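Local coordinates for PUA domain-containing protein (Pyrococcus horikoshii, PDB 3D79), which is of unknown function but, with its Pre-PUA-like and PUA domains, probably binds RNA, at residues A[34-37]-A[38-42]; A[86-90]-A[91-95]; A[167-171]-A[172-176]. One frame throughout, in Å; residues are numbered along the deposited sequence.

Contact 1. Residues A[34-37]-A[38-42]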
loop_
_atom_site.group_PDB
_atom_site.type_symbol
_atom_site.label_atom_id
_atom_site.label_comp_id
_atom_site.label_asym_id
_atom_site.label_seq_id
_atom_site.Cartn_x
_atom_site.Cartn_y
_atom_site.Cartn_z
ATOM N N GLU A 34 -7.779 4.545 13.014
ATOM C CA GLU A 34 -7.147 3.891 14.156
ATOM C C GLU A 34 -7.445 2.388 14.227
ATOM O O GLU A 34 -6.584 1.611 14.634
ATOM C CB GLU A 34 -7.533 4.621 15.457
ATOM C CG GLU A 34 -6.704 4.245 16.687
ATOM C CD GLU A 34 -7.204 2.981 17.365
ATOM O OE1 GLU A 34 -8.420 2.697 17.273
ATOM O OE2 GLU A 34 -6.386 2.269 17.988
ATOM N N GLU A 35 -8.641 1.979 13.808
ATOM C CA GLU A 35 -9.040 0.569 13.870
ATOM C C GLU A 35 -8.181 -0.341 12.984
ATOM O O GLU A 35 -7.618 -1.330 13.465
ATOM C CB GLU A 35 -10.531 0.397 13.559
ATOM C CG GLU A 35 -11.014 -1.052 13.626
ATOM C CD GLU A 35 -12.505 -1.174 13.875
ATOM O OE1 GLU A 35 -12.982 -0.663 14.913
ATOM O OE2 GLU A 35 -13.197 -1.799 13.043
ATOM N N ILE A 36 -8.084 -0.006 11.698
ATOM C CA ILE A 36 -7.265 -0.777 10.760
ATOM C C ILE A 36 -5.788 -0.718 11.153
ATOM O O ILE A 36 -5.104 -1.748 11.181
ATOM C CB ILE A 36 -7.478 -0.307 9.298
ATOM C CG1 ILE A 36 -8.853 -0.760 8.797
ATOM C CG2 ILE A 36 -6.374 -0.845 8.392
ATOM C CD1 ILE A 36 -9.310 -0.105 7.492
ATOM N N ALA A 37 -5.317 0.485 11.474
ATOM C CA ALA A 37 -3.938 0.711 11.901
ATOM C C ALA A 37 -3.538 -0.153 13.096
ATOM O O ALA A 37 -2.444 -0.719 13.117
ATOM C CB ALA A 37 -3.726 2.178 12.224
ATOM N N ARG A 38 -4.438 -0.256 14.075
ATOM C CA ARG A 38 -4.170 -0.985 15.318
ATOM C C ARG A 38 -3.834 -2.452 15.074
ATOM O O ARG A 38 -2.969 -3.012 15.747
ATOM C CB ARG A 38 -5.343 -0.852 16.297
ATOM C CG ARG A 38 -5.036 -1.373 17.702
ATOM C CD ARG A 38 -6.214 -1.216 18.668
ATOM N NE ARG A 38 -7.446 -1.820 18.157
ATOM C CZ ARG A 38 -8.561 -1.145 17.879
ATOM N NH1 ARG A 38 -8.622 0.165 18.074
ATOM N NH2 ARG A 38 -9.628 -1.784 17.413
ATOM N N LYS A 39 -4.504 -3.073 14.107
ATOM C CA LYS A 39 -4.214 -4.468 13.792
ATOM C C LYS A 39 -2.882 -4.631 13.060
ATOM O O LYS A 39 -2.261 -5.689 13.137
ATOM C CB LYS A 39 -5.361 -5.120 13.018
ATOM C CG LYS A 39 -6.534 -5.526 13.918
ATOM C CD LYS A 39 -7.444 -6.590 13.285
ATOM C CE LYS A 39 -6.695 -7.878 12.914
ATOM N NZ LYS A 39 -5.804 -8.413 13.990
ATOM N N MET A 40 -2.433 -3.579 12.375
ATOM C CA MET A 40 -1.158 -3.630 11.657
ATOM C C MET A 40 0.046 -3.453 12.574
ATOM O O MET A 40 1.098 -4.038 12.333
ATOM C CB MET A 40 -1.097 -2.559 10.575
ATOM C CG MET A 40 -2.036 -2.778 9.410
ATOM S SD MET A 40 -1.987 -1.309 8.378
ATOM C CE MET A 40 -3.032 -1.816 7.011
ATOM N N LEU A 41 -0.107 -2.623 13.602
ATOM C CA LEU A 41 0.999 -2.286 14.501
ATOM C C LEU A 41 0.498 -1.673 15.805
ATOM O O LEU A 41 -0.339 -0.767 15.801
ATOM C CB LEU A 41 1.956 -1.300 13.811
ATOM C CG LEU A 41 3.138 -0.724 14.603
ATOM C CD1 LEU A 41 4.111 -1.807 15.018
ATOM C CD2 LEU A 41 3.864 0.353 13.806
ATOM N N ASN A 42 1.026 -2.154 16.924
ATOM C CA ASN A 42 0.777 -1.496 18.200
ATOM C C ASN A 42 2.083 -1.100 18.862
ATOM O O ASN A 42 3.149 -1.623 18.510
ATOM C CB ASN A 42 -0.099 -2.353 19.120
ATOM C CG ASN A 42 0.600 -3.588 19.606
ATOM O OD1 ASN A 42 1.439 -3.528 20.514
ATOM N ND2 ASN A 42 0.245 -4.735 19.029
#
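Arg38 reaches back one helical turn to Glu34, and the pair lies on the exposed side of helix 34-40. Both chains are bent, Glu34 at chi2 and Arg38 at chi3 (54°) after a straight run, and their charged ends meet. NH1 of Arg38 forms a salt bridge with OE1 of Glu34 at 2.7 Å, the oxygen lying at the edge of the guanidinium. A weak bond from the same NH1 to OE2 of Glu34 spans 3.1 Å. The planes are 40° apart and both oxygens meet the same NH1, so the pair is not matched oxygen for nitrogen. CA of Glu35 lies over one face of the guanidinium. Glutamate and arginine suit an exposed surface, where long, flexible chains can bring opposite charges together across a turn while their ends stay near solvent.

The other side of the helix is apolar. CG2 of Ile36 and CE of Met40 touch at 3.7 Å, their chains side by side and pointing the same way, the methionine extended so that its methyl draws level with the branch. Ala37, small enough for close helix packing, puts its methyl against Leu28 and Ser29 of helix 18-32. Its carbonyl O receives Leu41 N at 3.1 Å and, weakly, Met40 N at 3.0 Å, and Leu41 then leaves helical geometry. Ala37 and Leu41 touch helix 18-32 while Ile36 and Met40 turn to Trp93, so 34-40, charged on one side and apolar on the other, with an i to i+4 salt bridge, is an amphipathic helix of the Pre-PUA-like domain.

Contact 2. Residues A[86-90]-A[91-95]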
loop_
_atom_site.group_PDB
_atom_site.type_symbol
_atom_site.label_atom_id
_atom_site.label_comp_id
_atom_site.label_asym_id
_atom_site.label_seq_id
_atom_site.Cartn_x
_atom_site.Cartn_y
_atom_site.Cartn_z
ATOM N N ASP A 86 -7.364 -11.717 2.867
ATOM C CA ASP A 86 -7.986 -12.971 3.311
ATOM C C ASP A 86 -8.799 -12.795 4.596
ATOM O O ASP A 86 -9.470 -13.735 5.050
ATOM C CB ASP A 86 -6.931 -14.061 3.512
ATOM C CG ASP A 86 -6.523 -14.725 2.212
ATOM O OD1 ASP A 86 -7.326 -14.739 1.259
ATOM O OD2 ASP A 86 -5.391 -15.240 2.143
ATOM N N GLU A 87 -8.725 -11.606 5.189
ATOM C CA GLU A 87 -9.452 -11.306 6.429
ATOM C C GLU A 87 -10.593 -10.326 6.186
ATOM O O GLU A 87 -11.671 -10.454 6.777
ATOM C CB GLU A 87 -8.498 -10.718 7.474
ATOM C CG GLU A 87 -7.286 -11.605 7.761
ATOM C CD GLU A 87 -6.339 -11.029 8.796
ATOM O OE1 GLU A 87 -6.659 -9.992 9.410
ATOM O OE2 GLU A 87 -5.259 -11.623 8.996
ATOM N N GLU A 88 -10.325 -9.333 5.336
ATOM C CA GLU A 88 -11.220 -8.215 5.074
ATOM C C GLU A 88 -11.392 -8.025 3.576
ATOM O O GLU A 88 -10.513 -8.398 2.793
ATOM C CB GLU A 88 -10.622 -6.910 5.616
ATOM C CG GLU A 88 -10.082 -6.969 7.026
ATOM C CD GLU A 88 -11.169 -7.176 8.063
ATOM O OE1 GLU A 88 -12.273 -6.598 7.916
ATOM O OE2 GLU A 88 -10.907 -7.909 9.038
ATOM N N ASP A 89 -12.509 -7.422 3.183
ATOM C CA ASP A 89 -12.686 -7.025 1.789
ATOM C C ASP A 89 -12.040 -5.658 1.564
ATOM O O ASP A 89 -12.604 -4.620 1.926
ATOM C CB ASP A 89 -14.168 -7.008 1.402
ATOM C CG ASP A 89 -14.382 -6.837 -0.087
ATOM O OD1 ASP A 89 -13.391 -6.594 -0.829
ATOM O OD2 ASP A 89 -15.545 -6.946 -0.521
ATOM N N LEU A 90 -10.854 -5.670 0.951
ATOM C CA LEU A 90 -10.099 -4.439 0.699
ATOM C C LEU A 90 -10.770 -3.525 -0.326
ATOM O O LEU A 90 -10.407 -2.352 -0.448
ATOM C CB LEU A 90 -8.664 -4.758 0.249
ATOM C CG LEU A 90 -7.763 -5.633 1.124
ATOM C CD1 LEU A 90 -6.368 -5.647 0.516
ATOM C CD2 LEU A 90 -7.713 -5.168 2.573
ATOM N N ARG A 91 -11.763 -4.051 -1.042
ATOM C CA ARG A 91 -12.519 -3.244 -2.003
ATOM C C ARG A 91 -13.339 -2.145 -1.321
ATOM O O ARG A 91 -13.917 -1.291 -1.998
ATOM C CB ARG A 91 -13.422 -4.115 -2.882
ATOM C CG ARG A 91 -12.682 -5.130 -3.765
ATOM C CD ARG A 91 -13.630 -6.165 -4.354
ATOM N NE ARG A 91 -14.771 -6.372 -3.475
ATOM C CZ ARG A 91 -15.983 -5.853 -3.668
ATOM N NH1 ARG A 91 -16.240 -5.115 -4.738
ATOM N NH2 ARG A 91 -16.939 -6.078 -2.781
ATOM N N LYS A 92 -13.388 -2.163 0.012
ATOM C CA LYS A 92 -14.102 -1.130 0.759
ATOM C C LYS A 92 -13.220 -0.336 1.731
ATOM O O LYS A 92 -13.726 0.418 2.564
ATOM C CB LYS A 92 -15.321 -1.741 1.472
ATOM C CG LYS A 92 -16.376 -2.286 0.514
ATOM C CD LYS A 92 -17.072 -1.153 -0.242
ATOM C CE LYS A 92 -17.949 -1.674 -1.364
ATOM N NZ LYS A 92 -18.847 -0.588 -1.858
ATOM N N TRP A 93 -11.904 -0.485 1.594
ATOM C CA TRP A 93 -10.931 0.134 2.506
ATOM C C TRP A 93 -10.552 1.569 2.145
ATOM O O TRP A 93 -10.674 1.978 0.981
ATOM C CB TRP A 93 -9.659 -0.716 2.562
ATOM C CG TRP A 93 -9.596 -1.682 3.709
ATOM C CD1 TRP A 93 -10.644 -2.335 4.304
ATOM C CD2 TRP A 93 -8.413 -2.140 4.369
ATOM N NE1 TRP A 93 -10.183 -3.153 5.309
ATOM C CE2 TRP A 93 -8.817 -3.057 5.366
ATOM C CE3 TRP A 93 -7.044 -1.864 4.215
ATOM C CZ2 TRP A 93 -7.903 -3.696 6.214
ATOM C CZ3 TRP A 93 -6.135 -2.502 5.060
ATOM C CH2 TRP A 93 -6.573 -3.407 6.044
ATOM N N PRO A 94 -10.067 2.339 3.140
ATOM C CA PRO A 94 -9.502 3.645 2.835
ATOM C C PRO A 94 -8.254 3.490 1.975
ATOM O O PRO A 94 -7.571 2.455 2.046
ATOM C CB PRO A 94 -9.107 4.212 4.208
ATOM C CG PRO A 94 -9.743 3.342 5.218
ATOM C CD PRO A 94 -10.002 2.022 4.581
ATOM N N ARG A 95 -7.987 4.513 1.167
ATOM C CA ARG A 95 -6.822 4.589 0.272
ATOM C C ARG A 95 -6.823 3.556 -0.857
ATOM O O ARG A 95 -5.795 3.324 -1.489
ATOM C CB ARG A 95 -5.498 4.527 1.049
ATOM C CG ARG A 95 -5.305 5.639 2.072
ATOM C CD ARG A 95 -5.351 7.023 1.422
ATOM N NE ARG A 95 -5.093 8.105 2.374
ATOM C CZ ARG A 95 -3.889 8.583 2.680
ATOM N NH1 ARG A 95 -2.789 8.075 2.128
ATOM N NH2 ARG A 95 -3.787 9.572 3.560
HETATM O O HOH W 1 -12.423 -4.087 6.956
#
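Leu90 sets its CD2 methyl squarely over the six-membered ring of Trp93, 3.6 Å from the ring centroid and 11° off the normal, a CH-pi contact. This is the tightly packed half: a branched aliphatic residue lies over a broad flat ring, both buried. Two consecutive i to i+3 bonds of a 3-10 turn bring them together, Lys92 N to Asp89 O at 3.2 Å and Trp93 N to Leu90 O at 3.1 Å.

The polar half lies on the solvent side, where Glu88 and Asp89 are exposed. OD1 of Asp89 takes two donors of Arg91: the backbone N, 3.0 Å away and above the carboxylate plane, which makes an Asx turn, and NE on the syn side. NH2 of Arg91 completes a side-on grip, meeting OD2 of Asp89 at 2.8 Å and probably offsetting the aspartate charge. Glu88, just before Asp89, brings CB to 3.8 Å from NE1 of Trp93, and a water in the ring plane links its OE1 to that nitrogen.

This loop joins helix 78-84 to strand 96-99: Leu90 packs on Phe132 and Val134 of strand 130-135, while Trp93 touches Phe132 and, across its other face from Leu90, Ile36; Met40 of helix 34-40 also touches it.

Contact 3. Residues A[167-171]-A[172-176]; sequences HHARD and KIWEV
OD1 of Asp171 accepts the backbone N of Trp174 at 2.8 Å in an almost straight bond (172°), met nearly along its C-O axis. This is the N-cap of the helix: aspartate is short enough to turn back on the first turn, chi1 at 76° setting its carboxylate there, and its charge would probably suit the positive helix end. The helix proper follows with Glu175 N bonded to Asp171 O at 3.0 Å.

Trp174 swings its indole back over the type II turn of 168-171. Ala169 CB sits over the face of the six-membered ring, 4.2 Å from its centroid, and Arg170 N lies over the same ring system, 3.3 Å from CG. With an alanine in place of Trp174 the capping N-H stays, but Ala169 and the turn's backbone would probably lose their aromatic cover and a gap open beside Val78. Elsewhere, CG2 of Ile173 rests 3.8 Å from the centroid of the His167 ring, over its face. On the exposed side, NZ of Lys172 forms a salt bridge with OE1 of Glu175.

The turn leads from strand 167-168, paired with strand 141-147, into helix 172-177, whose Trp174 packs on helix 78-84 and whose Ile173 meets Phe52.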
loop_
_atom_site.group_PDB
_atom_site.type_symbol
_atom_site.label_atom_id
_atom_site.label_comp_id
_atom_site.label_asym_id
_atom_site.label_seq_id
_atom_site.Cartn_x
_atom_site.Cartn_y
_atom_site.Cartn_z
ATOM N N HIS A 167 5.627 -0.113 -6.036
ATOM C CA HIS A 167 5.850 -1.497 -5.647
ATOM C C HIS A 167 4.632 -2.293 -6.095
ATOM O O HIS A 167 3.496 -1.883 -5.854
ATOM C CB HIS A 167 6.099 -1.600 -4.126
ATOM C CG HIS A 167 5.989 -2.989 -3.573
ATOM N ND1 HIS A 167 5.358 -3.264 -2.376
ATOM C CD2 HIS A 167 6.426 -4.180 -4.047
ATOM C CE1 HIS A 167 5.406 -4.564 -2.144
ATOM N NE2 HIS A 167 6.043 -5.143 -3.144
ATOM N N HIS A 168 4.868 -3.410 -6.773
ATOM C CA HIS A 168 3.774 -4.261 -7.230
ATOM C C HIS A 168 4.069 -5.732 -6.988
ATOM O O HIS A 168 5.231 -6.126 -6.851
ATOM C CB HIS A 168 3.444 -3.999 -8.709
ATOM C CG HIS A 168 4.551 -4.349 -9.659
ATOM N ND1 HIS A 168 4.723 -5.617 -10.173
ATOM C CD2 HIS A 168 5.524 -3.585 -10.210
ATOM C CE1 HIS A 168 5.763 -5.622 -10.990
ATOM N NE2 HIS A 168 6.271 -4.404 -11.023
ATOM N N ALA A 169 3.010 -6.539 -6.917
ATOM C CA ALA A 169 3.169 -7.984 -6.804
ATOM C C ALA A 169 3.993 -8.472 -8.000
ATOM O O ALA A 169 3.844 -7.953 -9.112
ATOM C CB ALA A 169 1.809 -8.677 -6.753
ATOM N N ARG A 170 4.868 -9.446 -7.754
ATOM C CA ARG A 170 5.807 -9.984 -8.760
ATOM C C ARG A 170 7.103 -9.180 -8.950
ATOM O O ARG A 170 7.981 -9.613 -9.702
ATOM C CB ARG A 170 5.140 -10.197 -10.128
ATOM C CG ARG A 170 3.936 -11.118 -10.134
ATOM C CD ARG A 170 3.491 -11.336 -11.564
ATOM N NE ARG A 170 2.224 -12.051 -11.655
ATOM C CZ ARG A 170 1.581 -12.287 -12.794
ATOM N NH1 ARG A 170 2.082 -11.862 -13.949
ATOM N NH2 ARG A 170 0.429 -12.945 -12.779
ATOM N N ASP A 171 7.234 -8.023 -8.299
ATOM C CA ASP A 171 8.492 -7.268 -8.384
ATOM C C ASP A 171 9.553 -7.832 -7.426
ATOM O O ASP A 171 9.320 -8.846 -6.761
ATOM C CB ASP A 171 8.278 -5.743 -8.235
ATOM C CG ASP A 171 8.016 -5.299 -6.797
ATOM O OD1 ASP A 171 8.105 -6.114 -5.858
ATOM O OD2 ASP A 171 7.726 -4.099 -6.607
ATOM N N LYS A 172 10.716 -7.192 -7.369
ATOM C CA LYS A 172 11.816 -7.713 -6.568
ATOM C C LYS A 172 11.576 -7.604 -5.059
ATOM O O LYS A 172 12.014 -8.465 -4.295
ATOM C CB LYS A 172 13.139 -7.062 -6.975
ATOM C CG LYS A 172 13.727 -7.641 -8.260
ATOM C CD LYS A 172 14.135 -9.105 -8.076
ATOM C CE LYS A 172 14.486 -9.771 -9.400
ATOM N NZ LYS A 172 14.643 -11.249 -9.259
ATOM N N ILE A 173 10.869 -6.555 -4.640
ATOM C CA ILE A 173 10.457 -6.420 -3.235
ATOM C C ILE A 173 9.515 -7.568 -2.844
ATOM O O ILE A 173 9.668 -8.182 -1.780
ATOM C CB ILE A 173 9.799 -5.049 -2.963
ATOM C CG1 ILE A 173 10.819 -3.920 -3.171
ATOM C CG2 ILE A 173 9.223 -4.996 -1.545
ATOM C CD1 ILE A 173 10.240 -2.501 -3.204
ATOM N N TRP A 174 8.558 -7.862 -3.721
ATOM C CA TRP A 174 7.647 -8.993 -3.547
ATOM C C TRP A 174 8.416 -10.302 -3.385
ATOM O O TRP A 174 8.128 -11.084 -2.484
ATOM C CB TRP A 174 6.680 -9.077 -4.734
ATOM C CG TRP A 174 5.771 -10.276 -4.725
ATOM C CD1 TRP A 174 5.972 -11.464 -5.377
ATOM C CD2 TRP A 174 4.510 -10.399 -4.051
ATOM N NE1 TRP A 174 4.923 -12.317 -5.146
ATOM C CE2 TRP A 174 4.008 -11.690 -4.340
ATOM C CE3 TRP A 174 3.754 -9.547 -3.232
ATOM C CZ2 TRP A 174 2.787 -12.152 -3.834
ATOM C CZ3 TRP A 174 2.538 -10.012 -2.728
ATOM C CH2 TRP A 174 2.069 -11.299 -3.034
ATOM N N GLU A 175 9.410 -10.524 -4.244
ATOM C CA GLU A 175 10.188 -11.767 -4.203
ATOM C C GLU A 175 10.784 -12.031 -2.824
ATOM O O GLU A 175 10.757 -13.167 -2.337
ATOM C CB GLU A 175 11.291 -11.761 -5.268
ATOM C CG GLU A 175 10.766 -11.895 -6.693
ATOM C CD GLU A 175 11.857 -12.160 -7.717
ATOM O OE1 GLU A 175 13.013 -12.434 -7.325
ATOM O OE2 GLU A 175 11.550 -12.097 -8.926
ATOM N N VAL A 176 11.299 -10.979 -2.189
ATOM C CA VAL A 176 11.995 -11.117 -0.905
ATOM C C VAL A 176 11.110 -10.934 0.336
ATOM O O VAL A 176 11.573 -11.151 1.455
ATOM C CB VAL A 176 13.247 -10.190 -0.805
ATOM C CG1 VAL A 176 14.215 -10.463 -1.957
ATOM C CG2 VAL A 176 12.856 -8.715 -0.752
HETATM O O HOH W 2 8.368 -12.232 -9.683
#

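The three contacts follow one another along the chain. Contacts 1 and 2 lie 14 Å apart between centres and touch directly: Ile36 CG2 approaches Trp93 CH2 to 3.5 Å, and Met40 CE comes to 3.7 Å from Trp93 CZ3. Helix 34-40 of the Pre-PUA-like part thereby rests on the loop leading into the PUA part. Contact 3 stands apart, its centre 24 Å from that of contact 1 and 20 Å from that of contact 2, yet it too bridges the halves, since its C-terminal helix packs on helix 78-84 and Phe52. The Pre-PUA-like and PUA parts thus meet at two separate places, which probably limits how far they can move against each other.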